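Local coordinates for protein phosphatase Slingshot homolog 2 (Homo sapiens, PDB 2NT2), which removes phosphate from cofilin, a regulator of actin filament dynamics, through its dual-specificity catalytic domain, the part of the longer protein present here, at residues 51-56 with 61-66; 98-103 with 109-114; 102-107 with 136-141; 113-118 with 125-130. The protein carries 1 engineered substitution. All coordinates share one frame; numbering follows the deposited sequence.

Interaction 1. Residues 51-56 with 61-66; sequences HNIRVY and TDLLAY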
# COMPACT_ATOMS: atom_id res chain seq x y z
N HIS A 51 -6.62 -6.14 6.45
CA HIS A 51 -6.28 -7.10 5.41
C HIS A 51 -4.77 -7.33 5.40
O HIS A 51 -3.98 -6.38 5.40
CB HIS A 51 -6.76 -6.64 4.03
CG HIS A 51 -6.76 -7.76 3.02
ND1 HIS A 51 -7.89 -8.50 2.75
CD2 HIS A 51 -5.80 -8.25 2.22
CE1 HIS A 51 -7.62 -9.41 1.83
NE2 HIS A 51 -6.35 -9.28 1.49
N ASN A 52 -4.35 -8.59 5.42
CA ASN A 52 -2.93 -8.89 5.60
C ASN A 52 -2.33 -9.63 4.41
O ASN A 52 -2.93 -10.57 3.88
CB ASN A 52 -2.75 -9.69 6.89
CG ASN A 52 -3.07 -8.86 8.12
OD1 ASN A 52 -2.15 -8.40 8.81
ND2 ASN A 52 -4.35 -8.64 8.39
N ILE A 53 -1.18 -9.16 3.97
CA ILE A 53 -0.40 -9.72 2.87
C ILE A 53 0.94 -10.22 3.43
O ILE A 53 1.92 -9.49 3.50
CB ILE A 53 -0.18 -8.70 1.75
CG1 ILE A 53 -1.43 -8.10 1.12
CG2 ILE A 53 0.78 -9.23 0.69
CD1 ILE A 53 -2.58 -8.98 0.72
N ARG A 54 0.91 -11.47 3.87
CA ARG A 54 1.86 -12.05 4.80
C ARG A 54 3.14 -12.50 4.10
O ARG A 54 3.40 -13.67 3.89
CB ARG A 54 1.19 -13.20 5.55
CG ARG A 54 -0.27 -12.85 5.87
CD ARG A 54 -0.71 -13.43 7.19
NE ARG A 54 -2.10 -13.92 7.12
CZ ARG A 54 -2.47 -14.97 6.41
NH1 ARG A 54 -1.59 -15.67 5.70
NH2 ARG A 54 -3.74 -15.35 6.40
N VAL A 55 3.94 -11.49 3.79
CA VAL A 55 5.07 -11.53 2.88
C VAL A 55 6.27 -10.79 3.44
O VAL A 55 6.12 -9.81 4.18
CB VAL A 55 4.62 -10.88 1.55
CG1 VAL A 55 5.51 -9.70 1.21
CG2 VAL A 55 4.56 -11.90 0.44
N TYR A 56 7.48 -11.24 3.12
CA TYR A 56 8.67 -10.53 3.58
C TYR A 56 9.20 -9.61 2.47
O TYR A 56 8.97 -9.84 1.29
CB TYR A 56 9.77 -11.47 4.03
CG TYR A 56 9.52 -12.36 5.21
CD1 TYR A 56 9.30 -13.72 5.05
CD2 TYR A 56 9.49 -11.87 6.51
CE1 TYR A 56 9.06 -14.56 6.12
CE2 TYR A 56 9.26 -12.69 7.59
CZ TYR A 56 9.04 -14.04 7.40
OH TYR A 56 8.81 -14.87 8.48
N THR A 61 9.94 -12.60 -2.77
CA THR A 61 8.53 -12.27 -2.59
C THR A 61 7.88 -11.92 -3.93
O THR A 61 8.36 -11.05 -4.65
CB THR A 61 8.34 -11.09 -1.63
OG1 THR A 61 8.68 -11.50 -0.30
CG2 THR A 61 6.88 -10.65 -1.63
N ASP A 62 6.78 -12.60 -4.23
CA ASP A 62 5.96 -12.29 -5.39
C ASP A 62 4.74 -11.48 -4.97
O ASP A 62 3.69 -12.04 -4.68
CB ASP A 62 5.56 -13.56 -6.13
CG ASP A 62 4.57 -13.36 -7.26
OD1 ASP A 62 4.30 -12.20 -7.65
OD2 ASP A 62 4.04 -14.37 -7.76
N LEU A 63 4.89 -10.16 -4.94
CA LEU A 63 3.82 -9.25 -4.55
C LEU A 63 2.77 -9.10 -5.65
O LEU A 63 1.59 -8.87 -5.39
CB LEU A 63 4.39 -7.88 -4.21
CG LEU A 63 4.53 -7.52 -2.73
CD1 LEU A 63 4.88 -6.04 -2.60
CD2 LEU A 63 3.26 -7.87 -1.97
N LEU A 64 3.25 -9.22 -6.88
CA LEU A 64 2.40 -9.20 -8.06
C LEU A 64 1.16 -10.07 -7.88
O LEU A 64 0.04 -9.63 -8.14
CB LEU A 64 3.19 -9.65 -9.29
CG LEU A 64 2.53 -9.49 -10.66
CD1 LEU A 64 1.61 -8.29 -10.70
CD2 LEU A 64 3.59 -9.37 -11.75
N ALA A 65 1.35 -11.30 -7.41
CA ALA A 65 0.23 -12.20 -7.16
C ALA A 65 -0.78 -11.63 -6.19
O ALA A 65 -1.92 -12.11 -6.11
CB ALA A 65 0.76 -13.54 -6.68
N TYR A 66 -0.45 -10.60 -5.41
CA TYR A 66 -1.40 -10.11 -4.41
C TYR A 66 -2.02 -8.76 -4.76
O TYR A 66 -2.80 -8.26 -3.94
CB TYR A 66 -0.71 -9.95 -3.06
CG TYR A 66 -0.09 -11.17 -2.43
CD1 TYR A 66 1.22 -11.53 -2.69
CD2 TYR A 66 -0.82 -11.96 -1.55
CE1 TYR A 66 1.79 -12.64 -2.11
CE2 TYR A 66 -0.25 -13.08 -0.96
CZ TYR A 66 1.05 -13.42 -1.24
OH TYR A 66 1.61 -14.54 -0.66

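Interaction 2. Residues 98-103 with 109-114; sequences TVIAYA and WNLDRA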
# COMPACT_ATOMS: atom_id res chain seq x y z
N THR A 98 2.98 -1.67 -3.47
CA THR A 98 1.55 -1.95 -3.51
C THR A 98 0.75 -0.71 -3.90
O THR A 98 -0.13 -0.76 -4.75
CB THR A 98 1.04 -2.46 -2.15
OG1 THR A 98 1.69 -3.70 -1.84
CG2 THR A 98 -0.45 -2.75 -2.22
N VAL A 99 1.09 0.41 -3.26
CA VAL A 99 0.41 1.67 -3.56
C VAL A 99 0.63 2.08 -5.01
O VAL A 99 -0.28 2.55 -5.69
CB VAL A 99 0.87 2.80 -2.62
CG1 VAL A 99 0.41 4.14 -3.17
CG2 VAL A 99 0.34 2.59 -1.21
N ILE A 100 1.86 1.89 -5.51
CA ILE A 100 2.13 2.28 -6.89
C ILE A 100 1.28 1.46 -7.86
O ILE A 100 0.72 2.00 -8.81
CB ILE A 100 3.62 2.14 -7.25
CG1 ILE A 100 4.53 3.17 -6.59
CG2 ILE A 100 3.78 2.18 -8.77
CD1 ILE A 100 5.87 2.63 -6.12
N ALA A 101 1.19 0.16 -7.62
CA ALA A 101 0.40 -0.76 -8.42
C ALA A 101 -1.07 -0.39 -8.41
O ALA A 101 -1.73 -0.43 -9.44
CB ALA A 101 0.57 -2.19 -7.92
N TYR A 102 -1.60 -0.04 -7.24
CA TYR A 102 -3.02 0.32 -7.18
C TYR A 102 -3.31 1.53 -8.08
O TYR A 102 -4.30 1.53 -8.81
CB TYR A 102 -3.44 0.61 -5.74
CG TYR A 102 -4.84 1.19 -5.64
CD1 TYR A 102 -5.96 0.38 -5.77
CD2 TYR A 102 -5.04 2.55 -5.40
CE1 TYR A 102 -7.24 0.90 -5.67
CE2 TYR A 102 -6.31 3.07 -5.30
CZ TYR A 102 -7.41 2.24 -5.44
OH TYR A 102 -8.68 2.77 -5.34
N ALA A 103 -2.45 2.53 -8.02
CA ALA A 103 -2.60 3.74 -8.83
C ALA A 103 -2.54 3.44 -10.32
O ALA A 103 -3.33 3.98 -11.11
CB ALA A 103 -1.55 4.77 -8.44
N TRP A 109 -2.55 4.76 -14.70
CA TRP A 109 -1.31 5.51 -14.80
C TRP A 109 -0.14 4.68 -15.30
O TRP A 109 0.01 3.52 -14.93
CB TRP A 109 -1.00 6.08 -13.40
CG TRP A 109 -1.81 7.30 -13.10
CD1 TRP A 109 -2.77 7.87 -13.89
CD2 TRP A 109 -1.74 8.09 -11.91
NE1 TRP A 109 -3.29 8.98 -13.27
CE2 TRP A 109 -2.68 9.13 -12.05
CE3 TRP A 109 -0.97 8.02 -10.75
CZ2 TRP A 109 -2.87 10.10 -11.07
CZ3 TRP A 109 -1.16 8.98 -9.77
CH2 TRP A 109 -2.10 10.00 -9.94
N ASN A 110 0.72 5.28 -16.12
CA ASN A 110 1.98 4.64 -16.48
C ASN A 110 2.80 4.36 -15.23
O ASN A 110 2.58 5.00 -14.20
CB ASN A 110 2.79 5.54 -17.42
CG ASN A 110 2.37 5.43 -18.87
OD1 ASN A 110 1.41 4.73 -19.19
ND2 ASN A 110 3.10 6.12 -19.73
N LEU A 111 3.74 3.42 -15.29
CA LEU A 111 4.51 3.10 -14.09
C LEU A 111 5.34 4.30 -13.62
O LEU A 111 5.30 4.65 -12.44
CB LEU A 111 5.42 1.90 -14.31
CG LEU A 111 6.47 1.65 -13.22
CD1 LEU A 111 5.85 1.58 -11.84
CD2 LEU A 111 7.25 0.38 -13.55
N ASP A 112 6.11 4.91 -14.52
CA ASP A 112 6.92 6.04 -14.08
C ASP A 112 6.05 7.17 -13.53
O ASP A 112 6.41 7.76 -12.51
CB ASP A 112 7.81 6.51 -15.23
CG ASP A 112 9.03 5.61 -15.34
OD1 ASP A 112 8.91 4.39 -15.11
OD2 ASP A 112 10.13 6.14 -15.63
N ARG A 113 4.93 7.37 -14.18
CA ARG A 113 3.80 8.19 -13.78
C ARG A 113 3.46 8.01 -12.30
O ARG A 113 3.52 8.95 -11.51
CB ARG A 113 2.58 7.78 -14.59
CG ARG A 113 1.73 8.84 -15.24
CD ARG A 113 1.43 8.45 -16.68
NE ARG A 113 0.00 8.24 -16.94
CZ ARG A 113 -0.52 8.25 -18.16
NH1 ARG A 113 0.24 8.47 -19.22
NH2 ARG A 113 -1.82 8.04 -18.33
N ALA A 114 3.08 6.80 -11.94
CA ALA A 114 2.63 6.44 -10.60
C ALA A 114 3.80 6.40 -9.62
O ALA A 114 3.72 6.94 -8.52
CB ALA A 114 1.92 5.09 -10.62

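Interaction 3. Residues 102-107 with 136-141; sequences YAMKEY and EEYQGI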
# COMPACT_ATOMS: atom_id res chain seq x y z
N TYR A 102 -1.60 -0.04 -7.24
CA TYR A 102 -3.02 0.32 -7.18
C TYR A 102 -3.31 1.53 -8.08
O TYR A 102 -4.30 1.53 -8.81
CB TYR A 102 -3.44 0.61 -5.74
CG TYR A 102 -4.84 1.19 -5.64
CD1 TYR A 102 -5.96 0.38 -5.77
CD2 TYR A 102 -5.04 2.55 -5.40
CE1 TYR A 102 -7.24 0.90 -5.67
CE2 TYR A 102 -6.31 3.07 -5.30
CZ TYR A 102 -7.41 2.24 -5.44
OH TYR A 102 -8.68 2.77 -5.34
N ALA A 103 -2.45 2.53 -8.02
CA ALA A 103 -2.60 3.74 -8.83
C ALA A 103 -2.54 3.44 -10.32
O ALA A 103 -3.33 3.98 -11.11
CB ALA A 103 -1.55 4.77 -8.44
N MET A 104 -1.63 2.56 -10.73
CA MET A 104 -1.57 2.12 -12.12
C MET A 104 -2.91 1.52 -12.54
O MET A 104 -3.52 1.90 -13.54
CB MET A 104 -0.49 1.06 -12.30
CG MET A 104 0.94 1.58 -12.31
SD MET A 104 2.17 0.27 -12.13
CE MET A 104 1.97 -0.63 -13.65
N LYS A 105 -3.36 0.56 -11.74
CA LYS A 105 -4.63 -0.11 -12.00
C LYS A 105 -5.81 0.86 -11.94
O LYS A 105 -6.61 0.94 -12.88
CB LYS A 105 -4.86 -1.24 -10.99
CG LYS A 105 -6.05 -2.11 -11.35
CD LYS A 105 -5.86 -3.55 -10.88
CE LYS A 105 -7.21 -4.25 -10.76
NZ LYS A 105 -8.00 -4.12 -12.02
N GLU A 106 -5.92 1.59 -10.84
CA GLU A 106 -7.07 2.43 -10.54
C GLU A 106 -7.21 3.60 -11.49
O GLU A 106 -8.29 3.81 -12.07
CB GLU A 106 -6.99 2.92 -9.09
CG GLU A 106 -8.11 3.82 -8.63
CD GLU A 106 -9.49 3.20 -8.74
OE1 GLU A 106 -9.81 2.24 -8.02
OE2 GLU A 106 -10.28 3.71 -9.57
N TYR A 107 -6.15 4.39 -11.68
CA TYR A 107 -6.30 5.57 -12.53
C TYR A 107 -5.70 5.36 -13.91
O TYR A 107 -5.71 6.27 -14.74
CB TYR A 107 -5.71 6.81 -11.84
CG TYR A 107 -6.25 6.98 -10.43
CD1 TYR A 107 -5.39 6.97 -9.33
CD2 TYR A 107 -7.61 7.13 -10.18
CE1 TYR A 107 -5.88 7.12 -8.05
CE2 TYR A 107 -8.10 7.28 -8.90
CZ TYR A 107 -7.23 7.27 -7.83
OH TYR A 107 -7.72 7.42 -6.55
N GLU A 136 6.93 -3.39 -13.31
CA GLU A 136 7.13 -3.38 -14.75
C GLU A 136 6.32 -4.50 -15.41
O GLU A 136 5.70 -4.31 -16.45
CB GLU A 136 8.60 -3.59 -15.11
CG GLU A 136 9.50 -2.39 -14.98
CD GLU A 136 10.97 -2.78 -15.11
OE1 GLU A 136 11.25 -3.85 -15.69
OE2 GLU A 136 11.82 -2.00 -14.61
N GLU A 137 6.34 -5.68 -14.78
CA GLU A 137 5.48 -6.76 -15.28
C GLU A 137 4.02 -6.32 -15.22
O GLU A 137 3.31 -6.41 -16.22
CB GLU A 137 5.69 -8.05 -14.50
CG GLU A 137 4.96 -9.24 -15.10
CD GLU A 137 5.40 -10.59 -14.57
OE1 GLU A 137 4.76 -11.59 -14.96
OE2 GLU A 137 6.36 -10.64 -13.77
N TYR A 138 3.61 -5.86 -14.05
CA TYR A 138 2.22 -5.48 -13.78
C TYR A 138 1.71 -4.55 -14.87
O TYR A 138 0.64 -4.75 -15.43
CB TYR A 138 2.13 -4.81 -12.42
CG TYR A 138 0.74 -4.61 -11.86
CD1 TYR A 138 -0.15 -5.66 -11.80
CD2 TYR A 138 0.33 -3.37 -11.39
CE1 TYR A 138 -1.43 -5.51 -11.30
CE2 TYR A 138 -0.95 -3.20 -10.87
CZ TYR A 138 -1.82 -4.27 -10.83
OH TYR A 138 -3.09 -4.12 -10.32
N GLN A 139 2.54 -3.56 -15.19
CA GLN A 139 2.29 -2.66 -16.31
C GLN A 139 1.97 -3.44 -17.58
O GLN A 139 0.91 -3.24 -18.19
CB GLN A 139 3.51 -1.77 -16.53
CG GLN A 139 3.33 -0.71 -17.61
CD GLN A 139 4.50 0.26 -17.58
OE1 GLN A 139 5.65 -0.17 -17.59
NE2 GLN A 139 4.19 1.55 -17.52
N GLY A 140 2.87 -4.33 -17.97
CA GLY A 140 2.65 -5.17 -19.14
C GLY A 140 1.37 -5.96 -19.02
O GLY A 140 0.62 -6.10 -19.98
N ILE A 141 1.09 -6.49 -17.83
CA ILE A 141 -0.13 -7.26 -17.64
C ILE A 141 -1.35 -6.37 -17.77
O ILE A 141 -2.35 -6.71 -18.41
CB ILE A 141 -0.15 -7.98 -16.28
CG1 ILE A 141 0.86 -9.11 -16.15
CG2 ILE A 141 -1.56 -8.48 -15.99
CD1 ILE A 141 1.30 -9.43 -14.74

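Interaction 4. Residues 113-118 with 125-130; sequences RAYDYV and TKPNPS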
# COMPACT_ATOMS: atom_id res chain seq x y z
N ARG A 113 4.93 7.37 -14.18
CA ARG A 113 3.80 8.19 -13.78
C ARG A 113 3.46 8.01 -12.30
O ARG A 113 3.52 8.95 -11.51
CB ARG A 113 2.58 7.78 -14.59
CG ARG A 113 1.73 8.84 -15.24
CD ARG A 113 1.43 8.45 -16.68
NE ARG A 113 0.00 8.24 -16.94
CZ ARG A 113 -0.52 8.25 -18.16
NH1 ARG A 113 0.24 8.47 -19.22
NH2 ARG A 113 -1.82 8.04 -18.33
N ALA A 114 3.08 6.80 -11.94
CA ALA A 114 2.63 6.44 -10.60
C ALA A 114 3.80 6.40 -9.62
O ALA A 114 3.72 6.94 -8.52
CB ALA A 114 1.92 5.09 -10.62
N TYR A 115 4.91 5.78 -10.02
CA TYR A 115 6.09 5.78 -9.15
C TYR A 115 6.49 7.22 -8.82
O TYR A 115 6.69 7.55 -7.65
CB TYR A 115 7.25 5.03 -9.79
CG TYR A 115 8.53 5.03 -8.99
CD1 TYR A 115 8.75 4.07 -8.00
CD2 TYR A 115 9.52 5.98 -9.21
CE1 TYR A 115 9.92 4.06 -7.26
CE2 TYR A 115 10.70 5.97 -8.47
CZ TYR A 115 10.89 5.01 -7.50
OH TYR A 115 12.06 5.01 -6.77
N ASP A 116 6.59 8.05 -9.85
CA ASP A 116 6.88 9.46 -9.72
C ASP A 116 5.88 10.19 -8.84
O ASP A 116 6.24 11.06 -8.05
CB ASP A 116 6.88 10.14 -11.10
CG ASP A 116 8.15 9.87 -11.88
OD1 ASP A 116 9.03 9.15 -11.37
OD2 ASP A 116 8.26 10.40 -13.01
N TYR A 117 4.60 9.85 -9.01
CA TYR A 117 3.55 10.45 -8.20
C TYR A 117 3.78 10.12 -6.73
O TYR A 117 3.77 10.98 -5.86
CB TYR A 117 2.18 9.97 -8.66
CG TYR A 117 1.03 10.55 -7.87
CD1 TYR A 117 0.51 11.80 -8.18
CD2 TYR A 117 0.45 9.84 -6.82
CE1 TYR A 117 -0.54 12.33 -7.46
CE2 TYR A 117 -0.61 10.36 -6.10
CZ TYR A 117 -1.10 11.61 -6.42
OH TYR A 117 -2.15 12.14 -5.71
N VAL A 118 4.01 8.83 -6.48
CA VAL A 118 4.20 8.33 -5.13
C VAL A 118 5.54 8.77 -4.56
O VAL A 118 5.63 9.10 -3.37
CB VAL A 118 4.10 6.80 -5.07
CG1 VAL A 118 4.39 6.31 -3.65
CG2 VAL A 118 2.72 6.32 -5.52
N THR A 125 10.17 6.32 -0.39
CA THR A 125 9.70 5.20 -1.19
C THR A 125 10.81 4.59 -2.04
O THR A 125 11.51 5.28 -2.79
CB THR A 125 8.54 5.58 -2.14
OG1 THR A 125 8.92 6.71 -2.93
CG2 THR A 125 7.31 5.99 -1.33
N LYS A 126 10.95 3.28 -1.92
CA LYS A 126 12.04 2.57 -2.59
C LYS A 126 11.72 1.08 -2.65
O LYS A 126 12.20 0.30 -1.82
CB LYS A 126 13.36 2.82 -1.86
CG LYS A 126 14.52 1.95 -2.31
CD LYS A 126 15.85 2.64 -2.06
CE LYS A 126 16.92 2.16 -3.02
NZ LYS A 126 17.32 3.20 -4.01
N PRO A 127 10.90 0.70 -3.61
CA PRO A 127 10.59 -0.73 -3.80
C PRO A 127 11.87 -1.52 -4.03
O PRO A 127 12.82 -1.04 -4.65
CB PRO A 127 9.71 -0.72 -5.05
CG PRO A 127 9.09 0.64 -5.07
CD PRO A 127 10.18 1.56 -4.57
N ASN A 128 11.92 -2.73 -3.48
CA ASN A 128 13.13 -3.55 -3.67
C ASN A 128 13.22 -3.98 -5.13
O ASN A 128 12.20 -4.05 -5.83
CB ASN A 128 13.17 -4.68 -2.67
CG ASN A 128 12.50 -5.98 -2.99
OD1 ASN A 128 12.43 -6.46 -4.13
ND2 ASN A 128 12.00 -6.65 -1.95
N PRO A 129 14.43 -4.24 -5.61
CA PRO A 129 14.68 -4.42 -7.04
C PRO A 129 13.76 -5.46 -7.67
O PRO A 129 13.33 -5.30 -8.81
CB PRO A 129 16.13 -4.93 -7.08
CG PRO A 129 16.75 -4.37 -5.85
CD PRO A 129 15.67 -4.38 -4.81
N SER A 130 13.47 -6.53 -6.93
CA SER A 130 12.50 -7.53 -7.39
C SER A 130 11.10 -6.94 -7.41
O SER A 130 10.28 -7.24 -8.29
CB SER A 130 12.54 -8.77 -6.50
OG SER A 130 11.43 -9.61 -6.73

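Interaction 1. Residues 51-56 with 61-66
Ile53, just past the end of strand 49-52, lays its CG2 methyl over one face of the Tyr66 ring, 4.0 Å from the ring centroid and 20° off its normal. The CH-pi contact is offset toward the rim. CG2 lies opposite the backbone N, with CG1 beside it (chi1 -58°), and carries most of the contact. That methyl also touches Leu63 CD2 at 3.9 Å, shared between ring and leucine, while the second branch of the isoleucine brings CD1 to Tyr66 CD2. Arg54, centre of an inverse gamma turn, points away from the contact, as suits a charged, exposed residue, while its neighbours face inward. Val55 comes next. Its CG2 approaches Tyr66 CE1 obliquely at 3.8 Å, and both its methyls press on Thr61 CG2, the closer being Val55 CG1 at 3.3 Å. Packing here is tight, and the nearly eclipsed chi1 of Val55 (122°) suggests some strain in the model. At Tyr56 the backbone takes over: its carbonyl O accepts a hydrogen bond from Thr61 OG1, modelled too short for its length to be trusted. The OG1 is also bonded to Glu58, so threonine offers a hydroxyl to the polar side and a methyl to Val55. In the opposite segment Asp62 OD1 takes the N-H of Ala65, an Asx motif in the turn just before helix 67-79. The intervening loop probably corresponds to the general-acid loop of the family, and Val55 O accepts from Arg94 of the P-loop. The contact is thus mainly apolar, with a polar link of doubtful length, at the base of a loop near the active site.

Interaction 2. Residues 98-103 with 109-114
Ile100 turns its CG2 methyl toward helix 111-121, where it meets Leu111 CD1 at 3.8 Å and Ala114 CB at 3.9 Å. The isoleucine and leucine chains pass at an angle, branch against branch, rather than lying side by side. Leu111 manages this because its CG is anti to the backbone N (chi1 168°), which brings one methyl back toward Ile100. The other arm of Ile100, through CG1 and CD1, serves Tyr115, Val118 and Pro127, so beta-branching lets it face two groups of neighbours.

One turn further on, Ala103 presents its single methyl to two partners: Ala114 CB at 4.1 Å and Trp109 CE3 at 4.0 Å. The methyl approaches the indole obliquely, at the benzo side of the ring system. Tyr117 also meets Trp109 edge-to-face, so the indole has neighbours on both helices, 94-107 and 111-121. Alanine suits both 103 and 114 because the backbones run close: the CA atoms of Ile100 and Ala114 are 5.6 Å apart, and Ala114 CB touches the backbone at Ile100 O, 3.8 Å away.

No hydrogen bond crosses between the segments. Cohesion therefore comes from burial and close fit, with methyl groups and one indole joining two consecutive helices of the phosphatase domain, while the peptide groups of each helix are largely occupied in its own hydrogen bonding.

Interaction 3. Residues 102-107 with 136-141
Segments 102-107 and 136-141 run almost parallel, their short axes 10.6 Å apart at closest approach and inclined by 15°, a separation bridged by the long side chains of Met104, Lys105 and Tyr138. They belong to helices 94-107 and 129-143 of the dual-specificity phosphatase fold, and helix 111-121 comes between them in sequence. The nearest CA atoms, those of Met104 and Gln139, are 7.4 Å apart.

Met104 and Tyr138 carry most of the contact. The methionine sulfur lies at the edge of the Tyr138 ring, SD being 5.5 Å from the centroid and 80° off the ring normal, a Met-aromatic contact. Methionine and tyrosine slide past each other in opposite directions, each pointing toward the other's helix. A flexible thioether suits this site, since the bend about the last torsion (chi3 67°) carries the methyl on past the ring: CE touches Tyr138 CD2 at 3.9 Å.

Tyr138 also reaches Lys105, whose chain crosses it at about a right angle. The tyrosine OH lies beside the aliphatic part, 3.4 Å from Lys105 CB; a closer approach to CD is doubtful in the model. The charged end of Lys105 makes a cation-pi contact with Tyr71, and the Tyr138 ring meets Trp67 edge-to-face, so both residues also join helix 67-79.

At the second helix the methionine methyl ends against the root of Gln139, Met104 CE lying 3.4 Å from Gln139 CA and 3.5 Å from Gln139 CB.

Interaction 4. Residues 113-118 with 125-130
Thr125, Tyr115 and Val118 supply most of the surface buried where the middle of helix 111-121 meets the loop leading into helix 129-143, in the helical half of the dual-specificity phosphatase fold. Thr125 has the largest share. Its CG2 methyl faces Val118 CG1 at 3.7 Å, the two chains passing at a slant. With chi1 at 53°, OG1 sits between the backbone N and the carbonyl carbon, and CG2 is left to turn to the helix. The hydroxyl bonds to Arg122 O, so threonine suits the place by satisfying its polar arm locally and burying its methyl.

Val118 is one helical turn beyond Tyr115 on the same helix, and Ile100 also packs against both. The compact side chain of Val118 fits a buried spot also bordered by Leu13 of the sheet.

Tyr115 reaches out farther. Its CG is anti to the backbone N (chi1 177°), which extends the ring from the helix toward Pro127. The proline meets it at the edge, near the ring plane, CD coming closest. A rigid, apolar proline fits such a position, having no N-H to satisfy. The phenol OH lies 4.0 Å from Thr125 O, too far for a hydrogen bond.

The loop also touches the P-loop: Lys126 pairs through its backbone with Val92, and Asn128 N bonds to Ser93 OG. Asn128 then acts as N-cap of helix 129-143, its OD1 accepting from Phe131 N. Across the main contact, Tyr115 CE1 rests 3.7 Å from Pro127 CD and 4.1 Å from Pro127 CG.

Interactions 2, 3 and 4 form one continuous, mainly helical cluster. Interactions 2 and 3 share Tyr102 and Ala103 and have centres about 6 Å apart; interactions 2 and 4 share Arg113 and Ala114, with centres about 8 Å apart. Interaction 1 lies farther off, about 16 to 17 Å from the others between centres, yet touches interactions 2 and 3: Leu64 CD1 is 3.3 Å from Tyr138 CD1, and Leu63 CD1 is 4.0 Å from Thr98 OG1. The catalytic phosphocysteine position is held here by the engineered Ser88. The side chains of Val55, Thr125 and Ile100 lie about 8, 9 and 11 Å from its side chain, whereas interaction 3 is remote from the site.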